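Local atomic coordinates of venom allergen-like (VAL) 4 protein (Schistosoma mansoni, PDB entry 4P27), a protein that binds lipid and belongs to the SCP/TAPS (CAP) family of cysteine-rich secretory proteins, although it lacks the prototypical CAP motifs. Residues K20-C25 with K34-L39; F66-F71 with V137-P142; Y98-N103 with Y150-E155. All coordinates share one frame; numbering follows the deposited sequence.

Overall arrangement
The contacts share one small CAP domain. Contact 1 comes first, between helix 6-22 and the loop leading to strand 40-41. Contacts 2 and 3 follow, their segments alternating. Contact 2 ties the loop before strand 75-81 to strand 133-141 of the mixed sheet. Contact 3 joins the turn between strands 98-99 and 104-105 to the C-terminal tail. The centres of contacts 1 and 3 are about 13 Å apart; both touch the glycan. Lys-34 N and Glu-151 O are probably hydrogen-bonded, as are Lys-153 NZ and Lys-23 O. By centres, contact 2 lies about 21 Å from contact 1 and about 26 Å from contact 3. The tail thus packs against two loops on one side of the domain.

Contact 1: residues K20-C25 with K34-L39; sequences KDVKNC and KNLTKL. With NAG (2-acetamido-2-deoxy-beta-D-glucopyranose), chain B.
The two backbones come nearest at Lys-23 and Lys-34, with CA atoms 6.5 Å apart, where Lys-23 is part of a type I beta turn from Val-22 to Cys-25. The side chains of Val-22 and Lys-23 bridge from there to Leu-36. CG1 of Val-22 meets CD1 of Leu-36 at 3.6 Å, the two side chains crossing at about a right angle. The aliphatic part of Lys-23 runs past Leu-36 in the opposite direction, its CG beside the same CD1 methyl. Further out the Lys-23 chain bends at chi3 (-72°), which carries NZ over to a water.

This water joins the segments. It accepts from Lys-23 NZ at 3.1 Å and from the backbone N of Leu-36 at 3.0 Å. It donates to OD1 of Asn-35. The other end of the Asn-35 amide is also held, because ND2 donates to O7 of the NAG at 2.9 Å (N-H...O 157°). The amide is therefore gripped from both ends, which should fix its rotation. NZ of Lys-23 also lies 4.2 Å from NZ of Lys-38, a like-charged pair that may be mildly unfavourable.

From the turn, Asn-24 ND2 donates back to Lys-20 O in helix 6-22, with the acceptor close to the amide plane. Cys-25 makes the disulfide to Cys-158, tying the turn to the C-terminal end. Leu-36 also packs on Arg-19 of helix 6-22 and on Asn-118, the glycosylated residue. The loop thus lies along helix 6-22 just before strand 40-41, an outermost strand of the mixed sheet.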
loop_
_atom_site.group_PDB
_atom_site.type_symbol
_atom_site.label_atom_id
_atom_site.label_comp_id
_atom_site.label_asym_id
_atom_site.label_seq_id
_atom_site.Cartn_x
_atom_site.Cartn_y
_atom_site.Cartn_z
ATOM N N LYS A 20 -3.456 9.861 -6.449
ATOM C CA LYS A 20 -3.943 11.086 -7.098
ATOM C C LYS A 20 -4.240 12.171 -6.073
ATOM O O LYS A 20 -3.867 13.250 -6.306
ATOM C CB LYS A 20 -5.227 10.832 -7.927
ATOM C CG LYS A 20 -5.562 12.050 -8.797
ATOM C CD LYS A 20 -6.488 11.708 -9.957
ATOM C CE LYS A 20 -7.149 12.974 -10.481
ATOM N NZ LYS A 20 -7.922 12.671 -11.707
ATOM N N ASP A 21 -4.968 11.862 -4.992
ATOM C CA ASP A 21 -5.220 12.771 -3.928
ATOM C C ASP A 21 -3.964 13.408 -3.309
ATOM O O ASP A 21 -3.967 14.632 -3.072
ATOM C CB ASP A 21 -5.893 12.054 -2.824
ATOM C CG ASP A 21 -7.363 11.820 -3.105
ATOM O OD1 ASP A 21 -7.828 12.310 -4.117
ATOM O OD2 ASP A 21 -8.018 11.156 -2.305
ATOM N N VAL A 22 -2.936 12.589 -2.969
ATOM C CA VAL A 22 -1.721 13.155 -2.335
ATOM C C VAL A 22 -1.005 14.115 -3.311
ATOM O O VAL A 22 -0.480 15.140 -2.850
ATOM C CB VAL A 22 -0.773 12.063 -1.714
ATOM C CG1 VAL A 22 0.058 11.341 -2.754
ATOM C CG2 VAL A 22 0.129 12.675 -0.642
ATOM N N LYS A 23 -0.998 13.837 -4.627
ATOM C CA LYS A 23 -0.504 14.849 -5.604
ATOM C C LYS A 23 -1.281 16.173 -5.718
ATOM O O LYS A 23 -0.810 17.076 -6.393
ATOM C CB LYS A 23 -0.429 14.308 -6.978
ATOM C CG LYS A 23 0.576 13.234 -7.047
ATOM C CD LYS A 23 0.963 12.972 -8.470
ATOM C CE LYS A 23 -0.178 12.293 -9.143
ATOM N NZ LYS A 23 0.329 11.454 -10.257
ATOM N N ASN A 24 -2.447 16.262 -5.093
ATOM C CA ASN A 24 -3.370 17.367 -5.313
ATOM C C ASN A 24 -3.887 17.889 -4.000
ATOM O O ASN A 24 -5.004 18.353 -3.971
ATOM C CB ASN A 24 -4.571 16.845 -6.103
ATOM C CG ASN A 24 -4.224 16.653 -7.531
ATOM O OD1 ASN A 24 -3.995 17.650 -8.193
ATOM N ND2 ASN A 24 -4.002 15.391 -7.985
ATOM N N CYS A 25 -3.117 17.736 -2.905
ATOM C CA CYS A 25 -3.419 18.367 -1.616
ATOM C C CYS A 25 -4.640 17.816 -0.948
ATOM O O CYS A 25 -5.250 18.490 -0.134
ATOM C CB CYS A 25 -3.583 19.892 -1.734
ATOM S SG CYS A 25 -2.088 20.756 -2.192
ATOM N N LYS A 34 5.240 15.887 -5.589
ATOM C CA LYS A 34 5.626 16.421 -6.871
ATOM C C LYS A 34 5.413 15.420 -8.018
ATOM O O LYS A 34 4.955 15.795 -9.108
ATOM C CB LYS A 34 7.087 16.840 -6.873
ATOM C CG LYS A 34 7.544 17.580 -8.148
ATOM C CD LYS A 34 9.065 17.568 -8.214
ATOM C CE LYS A 34 9.669 18.907 -8.613
ATOM N NZ LYS A 34 10.490 18.619 -9.812
ATOM N N ASN A 35 5.783 14.169 -7.797
ATOM C CA ASN A 35 5.666 13.116 -8.800
ATOM C C ASN A 35 5.370 11.748 -8.061
ATOM O O ASN A 35 5.848 11.561 -6.923
ATOM C CB ASN A 35 6.972 12.965 -9.546
ATOM C CG ASN A 35 6.901 11.832 -10.569
ATOM O OD1 ASN A 35 6.218 11.993 -11.589
ATOM N ND2 ASN A 35 7.532 10.649 -10.273
ATOM N N LEU A 36 4.653 10.812 -8.693
ATOM C CA LEU A 36 4.531 9.419 -8.176
ATOM C C LEU A 36 4.461 8.607 -9.433
ATOM O O LEU A 36 3.797 9.006 -10.367
ATOM C CB LEU A 36 3.227 9.241 -7.397
ATOM C CG LEU A 36 3.087 10.045 -6.133
ATOM C CD1 LEU A 36 1.714 9.740 -5.543
ATOM C CD2 LEU A 36 4.248 9.855 -5.132
ATOM N N THR A 37 5.171 7.494 -9.502
ATOM C CA THR A 37 5.021 6.640 -10.618
ATOM C C THR A 37 3.561 6.105 -10.655
ATOM O O THR A 37 2.977 5.814 -9.569
ATOM C CB THR A 37 6.044 5.503 -10.442
ATOM O OG1 THR A 37 7.302 6.133 -10.281
ATOM C CG2 THR A 37 6.141 4.601 -11.670
ATOM N N LYS A 38 2.986 5.939 -11.856
ATOM C CA LYS A 38 1.661 5.293 -12.053
ATOM C C LYS A 38 1.763 3.830 -11.705
ATOM O O LYS A 38 2.654 3.150 -12.224
ATOM C CB LYS A 38 1.164 5.302 -13.528
ATOM C CG LYS A 38 0.832 6.650 -14.127
ATOM C CD LYS A 38 -0.295 7.355 -13.399
ATOM C CE LYS A 38 0.048 8.826 -13.282
ATOM N NZ LYS A 38 -1.132 9.612 -13.743
ATOM N N LEU A 39 0.828 3.329 -10.888
ATOM C CA LEU A 39 0.877 1.935 -10.477
ATOM C C LEU A 39 0.374 1.075 -11.601
ATOM O O LEU A 39 -0.624 1.392 -12.117
ATOM C CB LEU A 39 -0.091 1.735 -9.304
ATOM C CG LEU A 39 0.345 2.276 -7.981
ATOM C CD1 LEU A 39 -0.689 1.898 -6.884
ATOM C CD2 LEU A 39 1.763 1.770 -7.630
HETATM C C1 NAG B . 11.125 9.817 -5.415
HETATM C C2 NAG B . 11.765 10.412 -6.680
HETATM C C3 NAG B . 13.220 10.726 -6.511
HETATM C C4 NAG B . 13.379 11.554 -5.267
HETATM C C5 NAG B . 12.890 10.747 -4.085
HETATM C C6 NAG B . 13.210 11.504 -2.824
HETATM C C7 NAG B . 10.590 9.503 -8.527
HETATM C C8 NAG B . 10.541 8.479 -9.594
HETATM N N2 NAG B . 11.677 9.547 -7.814
HETATM O O3 NAG B . 13.679 11.425 -7.660
HETATM O O4 NAG B . 14.726 11.875 -5.102
HETATM O O5 NAG B . 11.505 10.499 -4.237
HETATM O O6 NAG B . 12.682 10.866 -1.688
HETATM O O7 NAG B . 9.653 10.218 -8.346
HETATM O O HOH W 1 3.253 12.204 -10.906
#

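Contact 2: residues F66-F71 with V137-P142; sequences FIIGDF and VCNYAP
The Phe-71 ring has the Ala-141 methyl over one face. CB of Ala-141 lies 3.9 Å from the centroid of the Phe-71 ring and 29° off the ring normal, a CH-pi contact. The methyl is displaced toward one side of the ring, so its nearest atom is Phe-71 CD1 at 3.4 Å. The second flat group is the amide of Asn-139. Ile-68 CD1 sits over a face of this amide, almost straight above ND2 at 3.5 Å.

Turn and strand present their side chains in step. Ile-68 to Phe-71 form a type II' beta turn, closed by Phe-71 N donating to Ile-68 O at 3.0 Å. Gly-69 takes its positive-phi corner. Both end residues of the turn direct their CB atoms toward the strand. Ile-68 carries its chain extended beyond CG1 (chi2 174°), which brings CD1 to the amide. On the strand, Asn-139 and Ala-141 are two residues apart and share one face. That face looks toward helix 43-54, where Phe-71 packs on Leu-45 and Asn-139 on Ala-49. Tyr-140 points to the other side of the sheet and meets His-15 of helix 6-22. This is the layered alpha-beta-alpha arrangement of CAP domains.

The polar ends of the buried Asn-139 are satisfied outside the two segments. Its OD1 accepts from Gln-76 NE2 and its ND2 donates to Leu-45 O. Those bonds hold the amide, while Ile-68 merely covers its face. Across the segments the contact is therefore van der Waals packing: a methyl over a ring and a methyl over an amide face, with polarity handled by the sheet and helix 43-54.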
loop_
_atom_site.group_PDB
_atom_site.type_symbol
_atom_site.label_atom_id
_atom_site.label_comp_id
_atom_site.label_asym_id
_atom_site.label_seq_id
_atom_site.Cartn_x
_atom_site.Cartn_y
_atom_site.Cartn_z
ATOM N N PHE A 66 8.385 -12.794 0.345
ATOM C CA PHE A 66 9.036 -11.642 -0.314
ATOM C C PHE A 66 9.926 -11.968 -1.512
ATOM O O PHE A 66 10.556 -11.064 -2.121
ATOM C CB PHE A 66 9.818 -10.828 0.734
ATOM C CG PHE A 66 8.944 -10.234 1.781
ATOM C CD1 PHE A 66 8.541 -11.004 2.889
ATOM C CD2 PHE A 66 8.470 -8.909 1.650
ATOM C CE1 PHE A 66 7.692 -10.456 3.862
ATOM C CE2 PHE A 66 7.654 -8.351 2.640
ATOM C CZ PHE A 66 7.250 -9.135 3.736
ATOM N N ILE A 67 9.934 -13.226 -1.925
ATOM C CA ILE A 67 10.743 -13.572 -3.094
ATOM C C ILE A 67 9.787 -13.821 -4.232
ATOM O O ILE A 67 9.062 -14.789 -4.175
ATOM C CB ILE A 67 11.637 -14.832 -2.823
ATOM C CG1 ILE A 67 12.485 -14.556 -1.556
ATOM C CG2 ILE A 67 12.478 -15.068 -4.090
ATOM C CD1 ILE A 67 13.245 -15.744 -0.882
ATOM N N ILE A 68 9.719 -12.936 -5.227
ATOM C CA ILE A 68 8.671 -13.026 -6.212
ATOM C C ILE A 68 9.367 -12.721 -7.528
ATOM O O ILE A 68 9.997 -11.617 -7.683
ATOM C CB ILE A 68 7.463 -12.000 -5.935
ATOM C CG1 ILE A 68 6.848 -12.245 -4.518
ATOM C CG2 ILE A 68 6.350 -12.174 -7.006
ATOM C CD1 ILE A 68 5.778 -11.212 -4.108
ATOM N N GLY A 69 9.271 -13.676 -8.465
ATOM C CA GLY A 69 9.920 -13.539 -9.801
ATOM C C GLY A 69 11.258 -12.948 -9.672
ATOM O O GLY A 69 11.992 -13.376 -8.777
ATOM N N ASP A 70 11.548 -11.915 -10.473
ATOM C CA ASP A 70 12.834 -11.195 -10.492
ATOM C C ASP A 70 12.852 -9.934 -9.710
ATOM O O ASP A 70 13.888 -9.215 -9.732
ATOM C CB ASP A 70 13.257 -10.797 -11.957
ATOM C CG ASP A 70 13.319 -12.040 -12.838
ATOM O OD1 ASP A 70 13.780 -13.124 -12.335
ATOM O OD2 ASP A 70 12.795 -11.975 -13.958
ATOM N N PHE A 71 11.757 -9.606 -9.024
ATOM C CA PHE A 71 11.762 -8.276 -8.364
ATOM C C PHE A 71 12.899 -8.220 -7.360
ATOM O O PHE A 71 12.990 -9.067 -6.489
ATOM C CB PHE A 71 10.400 -8.062 -7.678
ATOM C CG PHE A 71 9.259 -7.888 -8.680
ATOM C CD1 PHE A 71 9.223 -6.786 -9.521
ATOM C CD2 PHE A 71 8.265 -8.866 -8.792
ATOM C CE1 PHE A 71 8.194 -6.621 -10.442
ATOM C CE2 PHE A 71 7.228 -8.695 -9.693
ATOM C CZ PHE A 71 7.208 -7.600 -10.537
ATOM N N VAL A 137 -3.524 -9.174 1.568
ATOM C CA VAL A 137 -2.083 -9.043 1.335
ATOM C C VAL A 137 -1.981 -8.188 0.079
ATOM O O VAL A 137 -2.561 -8.584 -0.921
ATOM C CB VAL A 137 -1.428 -10.389 1.077
ATOM C CG1 VAL A 137 0.097 -10.274 0.821
ATOM C CG2 VAL A 137 -1.720 -11.331 2.273
ATOM N N CYS A 138 -1.321 -7.011 0.151
ATOM C CA CYS A 138 -0.865 -6.266 -1.070
ATOM C C CYS A 138 0.621 -6.316 -1.119
ATOM O O CYS A 138 1.270 -6.071 -0.074
ATOM C CB CYS A 138 -1.285 -4.799 -1.065
ATOM S SG CYS A 138 -3.033 -4.571 -1.485
ATOM N N ASN A 139 1.122 -6.704 -2.293
ATOM C CA ASN A 139 2.546 -6.676 -2.627
ATOM C C ASN A 139 2.805 -5.534 -3.555
ATOM O O ASN A 139 1.964 -5.204 -4.413
ATOM C CB ASN A 139 3.071 -7.961 -3.246
ATOM C CG ASN A 139 3.064 -9.094 -2.269
ATOM O OD1 ASN A 139 3.348 -8.875 -1.110
ATOM N ND2 ASN A 139 2.692 -10.336 -2.727
ATOM N N TYR A 140 3.965 -4.900 -3.348
ATOM C CA TYR A 140 4.345 -3.696 -4.080
ATOM C C TYR A 140 5.845 -3.903 -4.565
ATOM O O TYR A 140 6.650 -4.441 -3.847
ATOM C CB TYR A 140 4.342 -2.501 -3.164
ATOM C CG TYR A 140 3.017 -2.253 -2.468
ATOM C CD1 TYR A 140 2.698 -2.916 -1.246
ATOM C CD2 TYR A 140 2.043 -1.365 -3.040
ATOM C CE1 TYR A 140 1.477 -2.689 -0.590
ATOM C CE2 TYR A 140 0.806 -1.125 -2.361
ATOM C CZ TYR A 140 0.532 -1.825 -1.177
ATOM O OH TYR A 140 -0.651 -1.622 -0.507
ATOM N N ALA A 141 6.169 -3.441 -5.776
ATOM C CA ALA A 141 7.539 -3.523 -6.359
ATOM C C ALA A 141 7.859 -2.167 -7.009
ATOM O O ALA A 141 7.104 -1.712 -7.841
ATOM C CB ALA A 141 7.570 -4.608 -7.437
ATOM N N PRO A 142 8.997 -1.532 -6.653
ATOM C CA PRO A 142 9.920 -1.972 -5.562
ATOM C C PRO A 142 9.209 -1.689 -4.267
ATOM O O PRO A 142 8.193 -0.972 -4.262
ATOM C CB PRO A 142 11.166 -1.012 -5.673
ATOM C CG PRO A 142 10.883 -0.117 -6.805
ATOM C CD PRO A 142 9.558 -0.479 -7.515
#

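Contact 3: residues Y98-N103 with Y150-E155; sequences YNFEKN and YEAKPE. With NAG (2-acetamido-2-deoxy-beta-D-glucopyranose), chain B.
Phe-100 and Tyr-150 make an aromatic packing contact at the periphery of the CAP domain, between the turn linking strands 98-99 and 104-105 and the tail after strand 133-141. The ring planes meet at 35° with centroids 5.1 Å apart, an oblique pair. Phe-100 CG stands anti to the backbone N (chi1 -177°), which sends the ring across to the tail. Tyr-150 holds CG between its N and its carbonyl carbon (chi1 56°), and its ring turns a face to Phe-100. CE1 of Phe-100 also comes within 4.3 Å of CB of Ala-152, a looser apolar contact.

The turn carries its own supports. Asn-99 OD1 accepts from Lys-102 N at 3.0 Å, an Asx motif, with the donor above the carbonyl plane. Tyr-98 OH donates to Asn-103 OD1 at 2.7 Å. Arg-148 donates to the backbone oxygens of Phe-100 and Glu-101, and Tyr-150 OH is hydrogen-bonded to Pro-31 O. On the side away from the 98-103 turn, Glu-151 runs alongside the glycan, with OE2 3.6 Å from C4 of the NAG.

Phe-100 CE2 lies over the Tyr-150 ring near its rim, 3.5 Å from CE1, while the neighbouring CZ points edge-on at Tyr-150 O, 3.2 Å away.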
loop_
_atom_site.group_PDB
_atom_site.type_symbol
_atom_site.label_atom_id
_atom_site.label_comp_id
_atom_site.label_asym_id
_atom_site.label_seq_id
_atom_site.Cartn_x
_atom_site.Cartn_y
_atom_site.Cartn_z
ATOM N N TYR A 98 1.721 10.444 10.596
ATOM C CA TYR A 98 3.010 10.610 9.869
ATOM C C TYR A 98 3.418 12.068 9.795
ATOM O O TYR A 98 2.619 12.866 9.484
ATOM C CB TYR A 98 2.942 10.000 8.464
ATOM C CG TYR A 98 4.235 10.127 7.740
ATOM C CD1 TYR A 98 5.431 9.525 8.252
ATOM C CD2 TYR A 98 4.326 10.854 6.576
ATOM C CE1 TYR A 98 6.611 9.620 7.600
ATOM C CE2 TYR A 98 5.542 10.956 5.892
ATOM C CZ TYR A 98 6.669 10.338 6.423
ATOM O OH TYR A 98 7.864 10.479 5.792
ATOM N N ASN A 99 4.653 12.412 10.165
ATOM C CA ASN A 99 5.212 13.717 9.932
ATOM C C ASN A 99 6.229 13.689 8.874
ATOM O O ASN A 99 7.364 13.278 9.098
ATOM C CB ASN A 99 5.868 14.295 11.224
ATOM C CG ASN A 99 6.481 15.720 11.046
ATOM O OD1 ASN A 99 6.829 16.166 9.973
ATOM N ND2 ASN A 99 6.735 16.351 12.142
ATOM N N PHE A 100 5.877 14.270 7.725
ATOM C CA PHE A 100 6.764 14.234 6.588
ATOM C C PHE A 100 8.069 15.025 6.851
ATOM O O PHE A 100 9.201 14.593 6.482
ATOM C CB PHE A 100 5.940 14.795 5.421
ATOM C CG PHE A 100 6.639 14.783 4.114
ATOM C CD1 PHE A 100 7.654 15.729 3.827
ATOM C CD2 PHE A 100 6.311 13.829 3.152
ATOM C CE1 PHE A 100 8.316 15.702 2.618
ATOM C CE2 PHE A 100 7.021 13.794 1.958
ATOM C CZ PHE A 100 7.976 14.750 1.677
ATOM N N GLU A 101 7.927 16.233 7.402
ATOM C CA GLU A 101 9.154 17.129 7.615
ATOM C C GLU A 101 10.250 16.419 8.418
ATOM O O GLU A 101 11.426 16.265 7.961
ATOM C CB GLU A 101 8.740 18.342 8.416
ATOM C CG GLU A 101 7.977 19.328 7.622
ATOM C CD GLU A 101 7.903 20.682 8.336
ATOM O OE1 GLU A 101 8.943 21.185 8.797
ATOM O OE2 GLU A 101 6.797 21.248 8.456
ATOM N N LYS A 102 9.808 15.813 9.509
ATOM C CA LYS A 102 10.764 15.006 10.318
ATOM C C LYS A 102 10.865 13.580 9.910
ATOM O O LYS A 102 11.715 12.884 10.414
ATOM C CB LYS A 102 10.465 15.098 11.792
ATOM C CG LYS A 102 10.238 16.547 12.188
ATOM C CD LYS A 102 11.201 17.072 13.220
ATOM C CE LYS A 102 10.359 17.623 14.349
ATOM N NZ LYS A 102 11.212 18.468 15.206
ATOM N N ASN A 103 10.052 13.149 8.934
ATOM C CA ASN A 103 10.025 11.770 8.606
ATOM C C ASN A 103 9.805 10.953 9.876
ATOM O O ASN A 103 10.550 10.043 10.139
ATOM C CB ASN A 103 11.306 11.291 7.908
ATOM C CG ASN A 103 11.140 9.890 7.337
ATOM O OD1 ASN A 103 10.032 9.498 6.993
ATOM N ND2 ASN A 103 12.213 9.185 7.152
ATOM N N TYR A 150 8.103 10.499 -1.002
ATOM C CA TYR A 150 8.112 11.287 -2.233
ATOM C C TYR A 150 8.768 12.699 -2.050
ATOM O O TYR A 150 9.005 13.165 -0.930
ATOM C CB TYR A 150 6.685 11.440 -2.811
ATOM C CG TYR A 150 5.661 12.052 -1.825
ATOM C CD1 TYR A 150 5.619 13.422 -1.584
ATOM C CD2 TYR A 150 4.738 11.224 -1.170
ATOM C CE1 TYR A 150 4.695 13.969 -0.654
ATOM C CE2 TYR A 150 3.800 11.746 -0.282
ATOM C CZ TYR A 150 3.776 13.135 -0.034
ATOM O OH TYR A 150 2.889 13.618 0.923
ATOM N N GLU A 151 8.943 13.417 -3.146
ATOM C CA GLU A 151 9.407 14.820 -3.041
ATOM C C GLU A 151 8.186 15.721 -2.940
ATOM O O GLU A 151 7.265 15.571 -3.752
ATOM C CB GLU A 151 10.010 15.214 -4.323
ATOM C CG GLU A 151 11.399 14.740 -4.617
ATOM C CD GLU A 151 11.837 15.396 -5.935
ATOM O OE1 GLU A 151 11.246 16.438 -6.321
ATOM O OE2 GLU A 151 12.737 14.858 -6.598
ATOM N N ALA A 152 8.200 16.663 -2.009
ATOM C CA ALA A 152 7.097 17.635 -1.886
ATOM C C ALA A 152 7.087 18.668 -3.058
ATOM O O ALA A 152 8.094 18.861 -3.738
ATOM C CB ALA A 152 7.226 18.364 -0.556
ATOM N N LYS A 153 5.958 19.310 -3.290
ATOM C CA LYS A 153 5.879 20.448 -4.219
ATOM C C LYS A 153 4.992 21.440 -3.472
ATOM O O LYS A 153 4.429 21.108 -2.393
ATOM C CB LYS A 153 5.288 20.073 -5.590
ATOM C CG LYS A 153 3.749 19.868 -5.477
ATOM C CD LYS A 153 3.077 19.573 -6.829
ATOM C CE LYS A 153 1.591 19.271 -6.582
ATOM N NZ LYS A 153 0.991 18.737 -7.843
ATOM N N PRO A 154 4.999 22.707 -3.947
ATOM C CA PRO A 154 4.330 23.778 -3.235
ATOM C C PRO A 154 2.817 23.551 -3.313
ATOM O O PRO A 154 2.292 23.126 -4.364
ATOM C CB PRO A 154 4.746 25.057 -4.001
ATOM C CG PRO A 154 5.971 24.679 -4.790
ATOM C CD PRO A 154 5.947 23.162 -4.994
ATOM N N GLU A 155 2.129 23.727 -2.208
ATOM C CA GLU A 155 0.665 23.618 -2.235
ATOM C C GLU A 155 -0.048 24.487 -3.348
ATOM O O GLU A 155 -1.037 24.041 -3.911
ATOM C CB GLU A 155 0.071 23.763 -0.840
ATOM C CG GLU A 155 -0.141 25.217 -0.446
ATOM C CD GLU A 155 -0.412 25.417 1.048
ATOM O OE1 GLU A 155 -0.574 26.602 1.462
ATOM O OE2 GLU A 155 -0.465 24.402 1.810
HETATM C C1 NAG B . 11.125 9.817 -5.415
HETATM C C2 NAG B . 11.765 10.412 -6.680
HETATM C C3 NAG B . 13.220 10.726 -6.511
HETATM C C4 NAG B . 13.379 11.554 -5.267
HETATM C C5 NAG B . 12.890 10.747 -4.085
HETATM C C6 NAG B . 13.210 11.504 -2.824
HETATM C C7 NAG B . 10.590 9.503 -8.527
HETATM C C8 NAG B . 10.541 8.479 -9.594
HETATM N N2 NAG B . 11.677 9.547 -7.814
HETATM O O3 NAG B . 13.679 11.425 -7.660
HETATM O O4 NAG B . 14.726 11.875 -5.102
HETATM O O5 NAG B . 11.505 10.499 -4.237
HETATM O O6 NAG B . 12.682 10.866 -1.688
HETATM O O7 NAG B . 9.653 10.218 -8.346
#